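Local atomic coordinates of exosome complex component Rrp42 (Pyrococcus abyssi, PDB entry 2PO1), a protein that probably serves as a non-catalytic subunit of the archaeal exosome, an RNA-degrading complex, and contributes to shaping the active site of its partner Rrp41. Residues C[101-104]-C[105-108]; C[211-214]-C[215-218]. All coordinates share one frame; numbering follows the deposited sequence.

Contact 1: residues C[101-104]-C[105-108]; sequences PPDE and RAIE. With nucleotides of chain A.
R105 turns its guanidinium edge to the carboxylate of D103: NE reaches OD2 at 2.5 Å in a salt bridge. The acceptor offers its syn lone pair and lies close to the guanidinium plane, while the two flat groups stand 75° apart. The bend of R105 at chi3 turns NE back to D103 OD2; NH2 adds a weak bond to the same oxygen and has a second acceptor in the carbonyl of T96. A106 comes next, its backbone N giving a capping bond of 3.0 Å to D103 OD1, met on the syn side but 32° out of the carboxylate plane. With chi1 of 75°, CG of D103 lies between its own N and C, which brings the carboxylate to the helix end, beside the A106 N-H; one oxygen thus caps the helix while the other holds R105. Replacing D103 by an alanine would probably leave the A106 N-H without its cap and R105 NE without its carboxylate partner, the guanidinium then relying on T96 and its other bonds. The CB of A106 also packs on P102 CB at 3.6 Å. I107 donates from N to D103 O (3.0 Å), and its CG1 lies 3.8 Å from P102 CB, so the proline's CB rests on two consecutive helix residues. E108 N closes the turn on E104 O. Upstream, P101 CA is 3.1 Å from N3 of the adenosine nucleotide A4 of chain A. This N-terminal turn of helix 104-118 lies against strand 82-89, where D103, R105 and A106 touch L89, while P102, E104 and I107 pack on another protein's chain, to which E108 is salt-bridged through a basic side chain.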
loop_
_atom_site.group_PDB
_atom_site.type_symbol
_atom_site.label_atom_id
_atom_site.label_comp_id
_atom_site.label_asym_id
_atom_site.label_seq_id
_atom_site.Cartn_x
_atom_site.Cartn_y
_atom_site.Cartn_z
ATOM N N PRO C 101 5.659 6.684 -1.062
ATOM C CA PRO C 101 5.001 7.166 -2.285
ATOM C C PRO C 101 5.012 8.709 -2.324
ATOM O O PRO C 101 5.199 9.323 -1.252
ATOM C CB PRO C 101 3.583 6.606 -2.126
ATOM C CG PRO C 101 3.424 6.438 -0.662
ATOM C CD PRO C 101 4.727 5.989 -0.171
ATOM N N PRO C 102 4.830 9.337 -3.516
ATOM C CA PRO C 102 4.826 10.805 -3.505
ATOM C C PRO C 102 3.878 11.408 -2.493
ATOM O O PRO C 102 2.745 10.941 -2.344
ATOM C CB PRO C 102 4.434 11.184 -4.954
ATOM C CG PRO C 102 4.935 10.084 -5.775
ATOM C CD PRO C 102 4.654 8.830 -4.894
ATOM N N ASP C 103 4.380 12.370 -1.726
ATOM C CA ASP C 103 3.568 13.082 -0.788
ATOM C C ASP C 103 2.917 14.255 -1.559
ATOM O O ASP C 103 3.138 14.427 -2.759
ATOM C CB ASP C 103 4.446 13.610 0.386
ATOM C CG ASP C 103 5.304 14.817 -0.029
ATOM O OD1 ASP C 103 5.652 14.951 -1.205
ATOM O OD2 ASP C 103 5.617 15.646 0.816
ATOM N N GLU C 104 2.107 15.049 -0.890
ATOM C CA GLU C 104 1.399 16.126 -1.592
ATOM C C GLU C 104 2.338 17.109 -2.263
ATOM O O GLU C 104 2.002 17.731 -3.283
ATOM C CB GLU C 104 0.491 16.857 -0.630
ATOM C CG GLU C 104 1.237 17.585 0.513
ATOM C CD GLU C 104 0.318 18.430 1.384
ATOM O OE1 GLU C 104 -0.916 18.238 1.340
ATOM O OE2 GLU C 104 0.825 19.304 2.129
ATOM N N ARG C 105 3.534 17.302 -1.723
ATOM C CA ARG C 105 4.459 18.247 -2.396
ATOM C C ARG C 105 4.871 17.694 -3.718
ATOM O O ARG C 105 4.899 18.414 -4.684
ATOM C CB ARG C 105 5.723 18.539 -1.576
ATOM C CG ARG C 105 5.437 19.250 -0.267
ATOM C CD ARG C 105 6.610 19.160 0.734
ATOM N NE ARG C 105 7.001 17.772 1.019
ATOM C CZ ARG C 105 8.110 17.428 1.650
ATOM N NH1 ARG C 105 8.929 18.374 2.093
ATOM N NH2 ARG C 105 8.401 16.138 1.854
ATOM N N ALA C 106 5.213 16.414 -3.766
ATOM C CA ALA C 106 5.704 15.807 -4.985
ATOM C C ALA C 106 4.561 15.771 -6.001
ATOM O O ALA C 106 4.769 15.994 -7.189
ATOM C CB ALA C 106 6.152 14.351 -4.707
ATOM N N ILE C 107 3.366 15.457 -5.525
ATOM C CA ILE C 107 2.217 15.341 -6.346
ATOM C C ILE C 107 1.852 16.692 -6.938
ATOM O O ILE C 107 1.545 16.759 -8.123
ATOM C CB ILE C 107 1.049 14.757 -5.566
ATOM C CG1 ILE C 107 1.341 13.272 -5.359
ATOM C CG2 ILE C 107 -0.192 14.947 -6.357
ATOM C CD1 ILE C 107 0.547 12.605 -4.260
ATOM N N GLU C 108 1.926 17.762 -6.160
ATOM C CA GLU C 108 1.577 19.056 -6.717
ATOM C C GLU C 108 2.628 19.509 -7.726
ATOM O O GLU C 108 2.290 20.068 -8.760
ATOM C CB GLU C 108 1.436 20.100 -5.591
ATOM C CG GLU C 108 1.428 21.563 -6.107
ATOM C CD GLU C 108 1.378 22.525 -4.939
ATOM O OE1 GLU C 108 0.379 23.234 -4.801
ATOM O OE2 GLU C 108 2.292 22.485 -4.095
ATOM P P A A 4 6.600 1.270 1.229
ATOM O OP1 A A 4 7.133 0.554 2.414
ATOM O OP2 A A 4 5.486 2.248 1.397
ATOM O "O5'" A A 4 6.086 0.126 0.208
ATOM C "C5'" A A 4 6.044 0.280 -1.227
ATOM C "C4'" A A 4 4.743 0.901 -1.731
ATOM O "O4'" A A 4 4.642 2.319 -1.373
ATOM C "C3'" A A 4 4.549 0.800 -3.246
ATOM O "O3'" A A 4 3.439 -0.059 -3.549
ATOM C "C2'" A A 4 4.297 2.247 -3.708
ATOM O "O2'" A A 4 2.930 2.455 -4.035
ATOM C "C1'" A A 4 4.760 3.137 -2.534
ATOM N N9 A A 4 6.149 3.683 -2.637
ATOM C C8 A A 4 7.295 3.332 -1.831
ATOM N N7 A A 4 8.428 3.938 -2.122
ATOM C C5 A A 4 8.002 4.772 -3.210
ATOM C C6 A A 4 8.724 5.701 -3.993
ATOM N N6 A A 4 10.053 5.910 -3.746
ATOM N N1 A A 4 7.997 6.395 -5.003
ATOM C C2 A A 4 6.667 6.161 -5.229
ATOM N N3 A A 4 5.883 5.306 -4.568
ATOM C C4 A A 4 6.613 4.637 -3.553
#

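Contact 2: residues C[211-214]-C[215-218]; sequences DPSL and DEEL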
loop_
_atom_site.group_PDB
_atom_site.type_symbol
_atom_site.label_atom_id
_atom_site.label_comp_id
_atom_site.label_asym_id
_atom_site.label_seq_id
_atom_site.Cartn_x
_atom_site.Cartn_y
_atom_site.Cartn_z
ATOM N N ASP C 211 12.260 33.051 -7.800
ATOM C CA ASP C 211 13.204 31.974 -7.523
ATOM C C ASP C 211 13.662 31.994 -6.071
ATOM O O ASP C 211 14.838 32.229 -5.812
ATOM C CB ASP C 211 14.399 32.063 -8.448
ATOM C CG ASP C 211 15.386 30.941 -8.248
ATOM O OD1 ASP C 211 16.585 31.217 -8.444
ATOM O OD2 ASP C 211 14.977 29.802 -7.915
ATOM N N PRO C 212 12.747 31.645 -5.133
ATOM C CA PRO C 212 13.005 31.711 -3.701
ATOM C C PRO C 212 13.938 30.564 -3.377
ATOM O O PRO C 212 13.742 29.489 -3.897
ATOM C CB PRO C 212 11.600 31.456 -3.076
ATOM C CG PRO C 212 10.860 30.673 -4.068
ATOM C CD PRO C 212 11.397 31.118 -5.428
ATOM N N SER C 213 14.987 30.812 -2.628
ATOM C CA SER C 213 15.849 29.740 -2.119
ATOM C C SER C 213 15.083 29.102 -0.967
ATOM O O SER C 213 14.041 29.606 -0.551
ATOM C CB SER C 213 17.109 30.331 -1.535
ATOM O OG SER C 213 16.764 31.210 -0.460
ATOM N N LEU C 214 15.630 28.031 -0.410
ATOM C CA LEU C 214 14.980 27.318 0.690
ATOM C C LEU C 214 14.802 28.264 1.856
ATOM O O LEU C 214 13.728 28.319 2.458
ATOM C CB LEU C 214 15.868 26.186 1.125
ATOM C CG LEU C 214 15.338 24.827 1.503
ATOM C CD1 LEU C 214 16.420 24.235 2.404
ATOM C CD2 LEU C 214 13.940 24.890 2.098
ATOM N N ASP C 215 15.841 29.048 2.152
ATOM C CA ASP C 215 15.775 29.976 3.276
ATOM C C ASP C 215 14.626 30.971 3.051
ATOM O O ASP C 215 13.941 31.314 3.982
ATOM C CB ASP C 215 17.075 30.742 3.413
ATOM C CG ASP C 215 18.171 29.903 4.043
ATOM O OD1 ASP C 215 17.830 28.985 4.842
ATOM O OD2 ASP C 215 19.352 30.160 3.725
ATOM N N GLU C 216 14.395 31.373 1.800
ATOM C CA GLU C 216 13.249 32.244 1.519
ATOM C C GLU C 216 11.936 31.460 1.599
ATOM O O GLU C 216 10.937 31.966 2.120
ATOM C CB GLU C 216 13.402 32.936 0.200
ATOM C CG GLU C 216 14.358 34.111 0.286
ATOM C CD GLU C 216 14.929 34.542 -1.023
ATOM O OE1 GLU C 216 15.519 35.629 -1.040
ATOM O OE2 GLU C 216 14.798 33.849 -2.048
ATOM N N GLU C 217 11.929 30.233 1.098
ATOM C CA GLU C 217 10.717 29.408 1.218
ATOM C C GLU C 217 10.384 29.153 2.655
ATOM O O GLU C 217 9.217 29.095 3.027
ATOM C CB GLU C 217 10.862 28.108 0.500
ATOM C CG GLU C 217 10.906 28.256 -1.002
ATOM C CD GLU C 217 11.225 26.954 -1.686
ATOM O OE1 GLU C 217 11.730 26.029 -1.040
ATOM O OE2 GLU C 217 10.964 26.855 -2.888
ATOM N N LEU C 218 11.402 29.029 3.486
ATOM C CA LEU C 218 11.157 28.862 4.922
ATOM C C LEU C 218 10.398 30.005 5.554
ATOM O O LEU C 218 9.627 29.794 6.472
ATOM C CB LEU C 218 12.431 28.517 5.690
ATOM C CG LEU C 218 12.985 27.137 5.333
ATOM C CD1 LEU C 218 14.368 26.941 5.938
ATOM C CD2 LEU C 218 12.052 25.965 5.758
HETATM O O HOH W 1 18.531 28.952 1.033
#
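S213 and E216 exchange bonds in both directions. The backbone N of E216 donates to S213 OG at 3.3 Å, a long but fairly straight bond (158°), and the backbone N of S213 donates to E216 OE2 at 3.1 Å. OE2 is met on its anti side, 28° out of the carboxylate plane; its stronger partner is R27, through a salt bridge. Chi1 of 60° sets OG between the serine's own N and C, where it faces the first turn. One residue before E216, D215 N donates to the O of water 1 at 2.9 Å, and this water also has a weak bond to S213 OG. Further along, E217 N reaches S213 O at 2.8 Å and L218 N reaches L214 O at 2.6 Å, the first helical bonds of the turn. The E217 carboxylate is held elsewhere, OE2 pairing with K223 and accepting from N151 N, while its CG lies 3.9 Å from P212 CB. The D211 carboxylate is held outside the turn, by salt bridges to R37 and R31. Apolar contact is slight, L214 CD2 standing 4.1 Å from L218 CG. The reciprocal serine and glutamate bonds define a capping box, here starting the short helix 214-219 in the second RNase PH domain.

How the contacts relate
From the N terminus, the chain reaches contact 1 first: the loop after strand 82-89 ends at 101-104 and passes directly into helix 104-118. Contact 2 follows about a hundred residues later, where the loop after strand 207-210 leads into helix 214-219. Each spans adjacent segments and closes just one helical turn, so the two stand in series, neither nesting nor crossing. They belong to different parts of the protein, the first and second exoribonuclease domains. Their centres lie 19 Å apart and their nearest atoms about 8 Å, without touching. Contact 1 borders the nucleotide and another protein's chain; contact 2, about 15 Å from the nucleic acid at its nearest atom, adjoins strand 197-204.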